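Local coordinates for DUF1611 domain-containing protein (Anabaena variabilis, PDB 2OBN) that is of unknown function but, as a DUF1611 family member with Rossmann-like and P-loop domains, may bind a nucleotide and here packs as a two-fold dimer, at the interface of chains A and B. Coordinates in Å, arbitrary orientation; residue numbers count along the deposited sequence, not the author numbering. Chains: chain A/B, Hypothetical protein.

Contact 1: the interface of chains A and B. Residues chain A 237, 242-243, 246; chain B 237, 242-243, 246.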
ATOM      1  N   LEU A 237       6.029 -10.945  -0.520  1.00 40.23           N
ATOM      2  CA  LEU A 237       6.945 -10.182  -1.364  1.00 39.13           C
ATOM      3  C   LEU A 237       7.273 -10.901  -2.680  1.00 37.39           C
ATOM      4  O   LEU A 237       7.815 -10.297  -3.578  1.00 38.59           O
ATOM      5  CB  LEU A 237       8.214  -9.843  -0.596  1.00 39.09           C
ATOM      6  CG  LEU A 237       7.969  -8.907   0.591  1.00 42.62           C
ATOM      7  CD1 LEU A 237       9.272  -8.696   1.359  1.00 41.39           C
ATOM      8  CD2 LEU A 237       7.381  -7.573   0.137  1.00 43.24           C
ATOM      9  N   SER A 242       1.129  -8.093  -4.763  1.00 38.67           N
ATOM     10  CA  SER A 242       1.005  -7.884  -3.328  1.00 39.30           C
ATOM     11  C   SER A 242       1.793  -6.694  -2.774  1.00 38.94           C
ATOM     12  O   SER A 242       2.975  -6.508  -3.091  1.00 39.03           O
ATOM     13  CB  SER A 242       1.421  -9.170  -2.606  1.00 40.11           C
ATOM     14  OG  SER A 242       1.286  -9.016  -1.216  1.00 41.12           O
ATOM     15  N   THR A 243       1.109  -5.914  -1.935  1.00 39.32           N
ATOM     16  CA  THR A 243       1.657  -4.738  -1.247  1.00 37.73           C
ATOM     17  C   THR A 243       1.697  -4.859   0.285  1.00 37.55           C
ATOM     18  O   THR A 243       2.632  -4.367   0.928  1.00 38.81           O
ATOM     19  CB  THR A 243       0.803  -3.511  -1.609  1.00 36.28           C
ATOM     20  OG1 THR A 243       0.997  -3.201  -2.991  1.00 37.97           O
ATOM     21  CG2 THR A 243       1.168  -2.296  -0.787  1.00 36.35           C
ATOM     22  N   LEU A 246       4.718  -5.040   3.388  1.00 39.73           N
ATOM     23  CA  LEU A 246       5.568  -3.909   3.764  1.00 37.92           C
ATOM     24  C   LEU A 246       4.994  -3.068   4.900  1.00 38.79           C
ATOM     25  O   LEU A 246       5.708  -2.798   5.886  1.00 37.92           O
ATOM     26  CB  LEU A 246       5.871  -3.022   2.542  1.00 37.64           C
ATOM     27  CG  LEU A 246       6.773  -1.804   2.739  1.00 35.21           C
ATOM     28  CD1 LEU A 246       8.124  -2.243   3.318  1.00 37.36           C
ATOM     29  CD2 LEU A 246       6.956  -1.034   1.430  1.00 37.33           C
TER
ATOM     30  N   LEU B 237      11.938   3.094   0.940  1.00 37.55           N
ATOM     31  CA  LEU B 237      12.020   1.913   1.788  1.00 38.89           C
ATOM     32  C   LEU B 237      12.750   2.202   3.109  1.00 38.01           C
ATOM     33  O   LEU B 237      12.867   1.312   3.936  1.00 37.14           O
ATOM     34  CB  LEU B 237      12.709   0.761   1.037  1.00 39.91           C
ATOM     35  CG  LEU B 237      11.976   0.197  -0.185  1.00 41.79           C
ATOM     36  CD1 LEU B 237      12.840  -0.868  -0.835  1.00 40.41           C
ATOM     37  CD2 LEU B 237      10.623  -0.367   0.181  1.00 43.22           C
ATOM     38  N   SER B 242       6.217   4.759   4.988  1.00 38.14           N
ATOM     39  CA  SER B 242       6.015   4.663   3.559  1.00 38.29           C
ATOM     40  C   SER B 242       5.816   3.245   3.043  1.00 38.81           C
ATOM     41  O   SER B 242       6.487   2.296   3.465  1.00 38.88           O
ATOM     42  CB  SER B 242       7.215   5.270   2.844  1.00 39.99           C
ATOM     43  OG  SER B 242       7.035   5.219   1.439  1.00 37.77           O
ATOM     44  N   THR B 243       4.900   3.140   2.086  1.00 39.74           N
ATOM     45  CA  THR B 243       4.519   1.887   1.443  1.00 38.50           C
ATOM     46  C   THR B 243       4.645   1.932  -0.071  1.00 38.87           C
ATOM     47  O   THR B 243       4.929   0.914  -0.691  1.00 39.66           O
ATOM     48  CB  THR B 243       3.009   1.584   1.783  1.00 37.55           C
ATOM     49  OG1 THR B 243       2.864   1.272   3.172  1.00 37.61           O
ATOM     50  CG2 THR B 243       2.427   0.454   0.978  1.00 38.36           C
ATOM     51  N   LEU B 246       6.778  -0.162  -2.985  1.00 37.11           N
ATOM     52  CA  LEU B 246       6.582  -1.567  -3.335  1.00 37.96           C
ATOM     53  C   LEU B 246       5.631  -1.746  -4.544  1.00 38.56           C
ATOM     54  O   LEU B 246       6.021  -2.389  -5.522  1.00 38.79           O
ATOM     55  CB  LEU B 246       6.174  -2.392  -2.116  1.00 37.20           C
ATOM     56  CG  LEU B 246       6.016  -3.901  -2.294  1.00 37.42           C
ATOM     57  CD1 LEU B 246       7.261  -4.566  -2.924  1.00 36.32           C
ATOM     58  CD2 LEU B 246       5.664  -4.521  -0.932  1.00 37.92           C
TER
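The loop that carries A:Leu237, A:Ser242 and A:Thr243 runs into helix 245-252 with A:Leu246 in its first turn, and this backbone meets its two-fold copy in chain B, A:Thr243 having phi/psi of -116°/-35° just ahead of the helix. The segment belongs to the P-loop domain of the DUF1611 family, and the patch is a largely apolar part of the A/B interface. Each Leu246 reaches into the opposite subunit. In A:Leu246 a chi1 of -179° carries CG towards chain B, and the second torsion points the CD2 methyl at its loop, where it lies 3.5 Å from the carbonyl O of B:Thr243 and 3.8 Å from CA of the same residue. The twin contact puts CD2 of B:Leu246 3.6 Å from O of A:Thr243. On another side of that methyl stands A:Leu237, whose CD2 approaches CD2 of B:Leu246 to 3.7 Å, the two side chains crossing at about a right angle. The same CD2 of B:Leu246 touches CB of A:Leu246 at 3.8 Å, and the two leucines thus pack against each other as well as against the loops. The threonines meet through their methyl branches: CG2 of A:Thr243 lies 3.5 Å from CG2 of B:Thr243, again with the side chains nearly perpendicular. In both threonines the hydroxyl OG1 is turned away from this methyl contact. The backbone O of A:Ser242 lies 4.0 Å from CD2 of B:Leu246.

Contact 2: the interface of chains A and B. Residues chain A 240, 273; chain B 144, 148.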
ATOM      1  N   PRO A 240       3.497 -10.989  -7.358  1.00 36.37           N
ATOM      2  CA  PRO A 240       3.618  -9.772  -8.161  1.00 38.50           C
ATOM      3  C   PRO A 240       2.575  -8.672  -7.961  1.00 38.06           C
ATOM      4  O   PRO A 240       2.801  -7.557  -8.415  1.00 37.87           O
ATOM      5  CB  PRO A 240       3.526 -10.304  -9.584  1.00 37.39           C
ATOM      6  CG  PRO A 240       2.723 -11.500  -9.465  1.00 36.15           C
ATOM      7  CD  PRO A 240       3.209 -12.140  -8.229  1.00 37.62           C
ATOM      8  N   HIS A 273       4.054 -18.341 -13.776  1.00 41.25           N
ATOM      9  CA  HIS A 273       5.334 -17.963 -14.354  1.00 41.72           C
ATOM     10  C   HIS A 273       6.328 -17.450 -13.287  1.00 41.54           C
ATOM     11  O   HIS A 273       7.534 -17.519 -13.493  1.00 42.27           O
ATOM     12  CB  HIS A 273       5.142 -16.919 -15.480  1.00 42.32           C
ATOM     13  CG  HIS A 273       4.706 -15.564 -15.005  1.00 43.49           C
ATOM     14  ND1 HIS A 273       3.380 -15.219 -14.846  1.00 47.29           N
ATOM     15  CD2 HIS A 273       5.421 -14.459 -14.683  1.00 45.51           C
ATOM     16  CE1 HIS A 273       3.299 -13.967 -14.426  1.00 46.73           C
ATOM     17  NE2 HIS A 273       4.523 -13.484 -14.316  1.00 47.79           N
TER
ATOM     18  N   SER B 144      -0.699  -8.528 -11.920  1.00 38.51           N
ATOM     19  CA  SER B 144      -0.177  -9.866 -12.202  1.00 39.90           C
ATOM     20  C   SER B 144       1.221  -9.863 -12.831  1.00 40.10           C
ATOM     21  O   SER B 144       1.644 -10.881 -13.391  1.00 40.77           O
ATOM     22  CB  SER B 144      -1.142 -10.586 -13.153  1.00 39.10           C
ATOM     23  OG  SER B 144      -1.149  -9.957 -14.425  1.00 39.57           O
ATOM     24  N   ARG B 148       5.947  -6.839 -17.389  1.00 39.93           N
ATOM     25  CA  ARG B 148       7.208  -7.486 -17.740  1.00 40.74           C
ATOM     26  C   ARG B 148       7.248  -7.864 -19.210  1.00 42.78           C
ATOM     27  O   ARG B 148       8.316  -8.096 -19.768  1.00 43.45           O
ATOM     28  CB  ARG B 148       7.399  -8.765 -16.918  1.00 41.07           C
ATOM     29  CG  ARG B 148       6.615  -9.940 -17.423  1.00 42.25           C
ATOM     30  CD  ARG B 148       6.597 -11.082 -16.441  1.00 42.94           C
ATOM     31  NE  ARG B 148       5.989 -12.261 -17.045  1.00 43.02           N
ATOM     32  CZ  ARG B 148       4.679 -12.431 -17.268  1.00 45.40           C
ATOM     33  NH1 ARG B 148       3.774 -11.510 -16.930  1.00 44.34           N
ATOM     34  NH2 ARG B 148       4.260 -13.559 -17.826  1.00 43.04           N
TER
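This part of the two-fold interface joins a loop of chain A to a loop and the 3-10 helix 146-149 of chain B through a cation-pi stack of A:His273 and B:Arg148, and it would help to tie the P-loop domain region of one subunit to its neighbour if the deposited dimer is the biological one. The imidazole and the guanidinium are nearly parallel, their planes 10° apart; the side chains come from opposite directions, and the flat groups stack face to face. NH2 of B:Arg148 lies over the middle of the ring, 3.3 Å from the centroid of A:His273. In return, the stack places NE2 of A:His273 over the middle of the guanidinium. The arginine, on the 3-10 helix, reaches the ring through a chain extended from CG to NE; its last torsion (chi4 -75°) turns the guanidinium flat towards the imidazole. NE of B:Arg148 also takes part in the overlap, 3.3 Å from CD2 of A:His273. An alanine in place of A:His273 would remove the ring and is likely to leave the guanidinium of B:Arg148 without its stacking partner and freer to swing. B:Ser144 approaches the imidazole at its edge rather than over a face, with its backbone O in the ring plane and 3.7 Å from CE1 of A:His273.

Contact 3: the interface of chains A and B. Residues chain A 238, 284-285, 288-289; chain B 288-289, 292-293.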
ATOM      1  N   LEU A 238       6.931 -12.185  -2.791  1.00 37.44           N
ATOM      2  CA  LEU A 238       7.136 -12.973  -4.004  1.00 36.02           C
ATOM      3  C   LEU A 238       5.926 -12.929  -4.947  1.00 37.32           C
ATOM      4  O   LEU A 238       6.004 -13.406  -6.087  1.00 37.58           O
ATOM      5  CB  LEU A 238       7.396 -14.433  -3.621  1.00 36.85           C
ATOM      6  CG  LEU A 238       8.464 -14.698  -2.551  1.00 33.66           C
ATOM      7  CD1 LEU A 238       8.674 -16.167  -2.388  1.00 35.62           C
ATOM      8  CD2 LEU A 238       9.793 -14.032  -2.917  1.00 38.96           C
ATOM      9  N   ARG A 284      16.524 -13.922   3.193  1.00 40.91           N
ATOM     10  CA  ARG A 284      17.386 -12.750   3.033  1.00 41.61           C
ATOM     11  C   ARG A 284      16.551 -11.551   2.583  1.00 40.38           C
ATOM     12  O   ARG A 284      16.745 -10.412   3.048  1.00 40.64           O
ATOM     13  CB  ARG A 284      18.455 -13.036   1.987  1.00 41.96           C
ATOM     14  CG  ARG A 284      19.744 -12.254   2.119  1.00 45.20           C
ATOM     15  CD  ARG A 284      20.700 -12.532   0.930  1.00 47.58           C
ATOM     16  NE  ARG A 284      20.436 -11.644  -0.201  1.00 59.32           N
ATOM     17  CZ  ARG A 284      19.531 -11.824  -1.175  1.00 67.02           C
ATOM     18  NH1 ARG A 284      18.731 -12.890  -1.232  1.00 71.26           N
ATOM     19  NH2 ARG A 284      19.419 -10.894  -2.120  1.00 62.92           N
ATOM     20  N   LEU A 285      15.641 -11.810   1.652  1.00 38.50           N
ATOM     21  CA  LEU A 285      14.737 -10.792   1.165  1.00 37.79           C
ATOM     22  C   LEU A 285      13.966 -10.190   2.333  1.00 37.22           C
ATOM     23  O   LEU A 285      13.980  -8.973   2.536  1.00 38.53           O
ATOM     24  CB  LEU A 285      13.767 -11.397   0.139  1.00 38.02           C
ATOM     25  CG  LEU A 285      12.608 -10.533  -0.371  1.00 37.49           C
ATOM     26  CD1 LEU A 285      13.132  -9.271  -1.032  1.00 39.69           C
ATOM     27  CD2 LEU A 285      11.716 -11.322  -1.296  1.00 37.27           C
ATOM     28  N   THR A 288      16.174  -8.348   4.838  1.00 40.32           N
ATOM     29  CA  THR A 288      16.696  -7.123   4.263  1.00 40.06           C
ATOM     30  C   THR A 288      15.616  -6.052   4.320  1.00 37.74           C
ATOM     31  O   THR A 288      15.870  -4.929   4.760  1.00 38.00           O
ATOM     32  CB  THR A 288      17.169  -7.334   2.801  1.00 39.97           C
ATOM     33  OG1 THR A 288      18.209  -8.317   2.779  1.00 44.66           O
ATOM     34  CG2 THR A 288      17.710  -6.042   2.211  1.00 44.08           C
ATOM     35  N   VAL A 289      14.410  -6.403   3.888  1.00 36.87           N
ATOM     36  CA  VAL A 289      13.291  -5.454   3.924  1.00 36.94           C
ATOM     37  C   VAL A 289      13.011  -5.027   5.359  1.00 37.43           C
ATOM     38  O   VAL A 289      12.826  -3.841   5.606  1.00 36.92           O
ATOM     39  CB  VAL A 289      12.020  -6.012   3.270  1.00 36.84           C
ATOM     40  CG1 VAL A 289      10.797  -5.169   3.606  1.00 36.99           C
ATOM     41  CG2 VAL A 289      12.214  -6.090   1.780  1.00 37.80           C
TER
ATOM     42  N   THR B 288      17.317  -6.150  -4.157  1.00 39.22           N
ATOM     43  CA  THR B 288      16.766  -7.362  -3.559  1.00 38.57           C
ATOM     44  C   THR B 288      15.236  -7.334  -3.599  1.00 37.41           C
ATOM     45  O   THR B 288      14.615  -8.368  -3.887  1.00 35.20           O
ATOM     46  CB  THR B 288      17.302  -7.552  -2.110  1.00 39.14           C
ATOM     47  OG1 THR B 288      18.714  -7.821  -2.162  1.00 39.29           O
ATOM     48  CG2 THR B 288      16.606  -8.713  -1.382  1.00 42.89           C
ATOM     49  N   VAL B 289      14.641  -6.166  -3.313  1.00 36.26           N
ATOM     50  CA  VAL B 289      13.183  -5.980  -3.382  1.00 35.67           C
ATOM     51  C   VAL B 289      12.711  -6.106  -4.827  1.00 37.69           C
ATOM     52  O   VAL B 289      11.740  -6.794  -5.101  1.00 37.66           O
ATOM     53  CB  VAL B 289      12.724  -4.613  -2.785  1.00 36.47           C
ATOM     54  CG1 VAL B 289      11.233  -4.332  -3.046  1.00 36.62           C
ATOM     55  CG2 VAL B 289      12.970  -4.575  -1.281  1.00 36.47           C
ATOM     56  N   GLY B 292      12.952  -9.613  -5.918  1.00 41.07           N
ATOM     57  CA  GLY B 292      12.207 -10.499  -5.024  1.00 40.83           C
ATOM     58  C   GLY B 292      13.023 -11.733  -4.688  1.00 41.25           C
ATOM     59  O   GLY B 292      12.503 -12.851  -4.701  1.00 42.00           O
ATOM     60  N   GLY B 293      14.317 -11.539  -4.421  1.00 40.50           N
ATOM     61  CA  GLY B 293      15.209 -12.646  -4.115  1.00 40.12           C
ATOM     62  C   GLY B 293      15.310 -13.709  -5.200  1.00 40.20           C
ATOM     63  O   GLY B 293      15.825 -14.804  -4.941  1.00 40.82           O
TER
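Helix 279-291 of the P-loop domain packs against its two-fold mate in a possible dimer contact, and the 3-10 turn 292-294 that follows it extends the contact. CD1 of A:Leu285 rests 3.5 Å from the methyl CG2 of B:Thr288 and also beside that residue's carbonyl O, the two side chains sliding past each other in opposite directions. Its other methyl, CD2, turns to the end of the partner helix and lies 3.8 Å from CA of B:Gly292. That glycine has a positive phi (57°), and the lack of a side chain probably allows the leucine methyl to come this near the backbone. A second leucine, A:Leu238, adds its CD2 methyl at 3.5 Å from O of B:Gly292. The valines meet through single branches: CG2 of A:Val289 is 3.5 Å from CG2 of B:Val289, a tight fit, with the side chains crossing at about a right angle. A polar link is made by A:Arg284, which bends at chi3 (87°), folding its guanidinium back towards the partner helix. There NH2 lies 3.2 Å from OG1 of B:Thr288, a long hydrogen bond from guanidinium to hydroxyl. Within chain A, OG1 of A:Thr288 donates to the carbonyl O of A:Arg284 at 2.6 Å, reaching it from above the carbonyl plane and tying the hydroxyl to the preceding helical turn. In the fold, helix 279-291 lies between strands 256-262 and 301-307 in sequence and presents one flank to the other subunit.

Contacts 1 and 3 are neighbours, their C-alpha centres about 11 Å apart, while contact 2 lies about 16 Å from each. A continuous loop joins all three: residues 237, 242 and 243 serve contact 1, 238 serves contact 3 and 240 serves contact 2. Helices 245-252 and 279-291 supply mainly apolar packing, whereas contact 2 adds a cation-pi stack. Thr243 in contact 1 and Val289 in contact 3 meet their own copies and so lie at the two-fold axis, while contact 2 recurs with the chains exchanged. The surface suits a dimer built on the P-loop domains, though the structure alone does not show that this is the biological form.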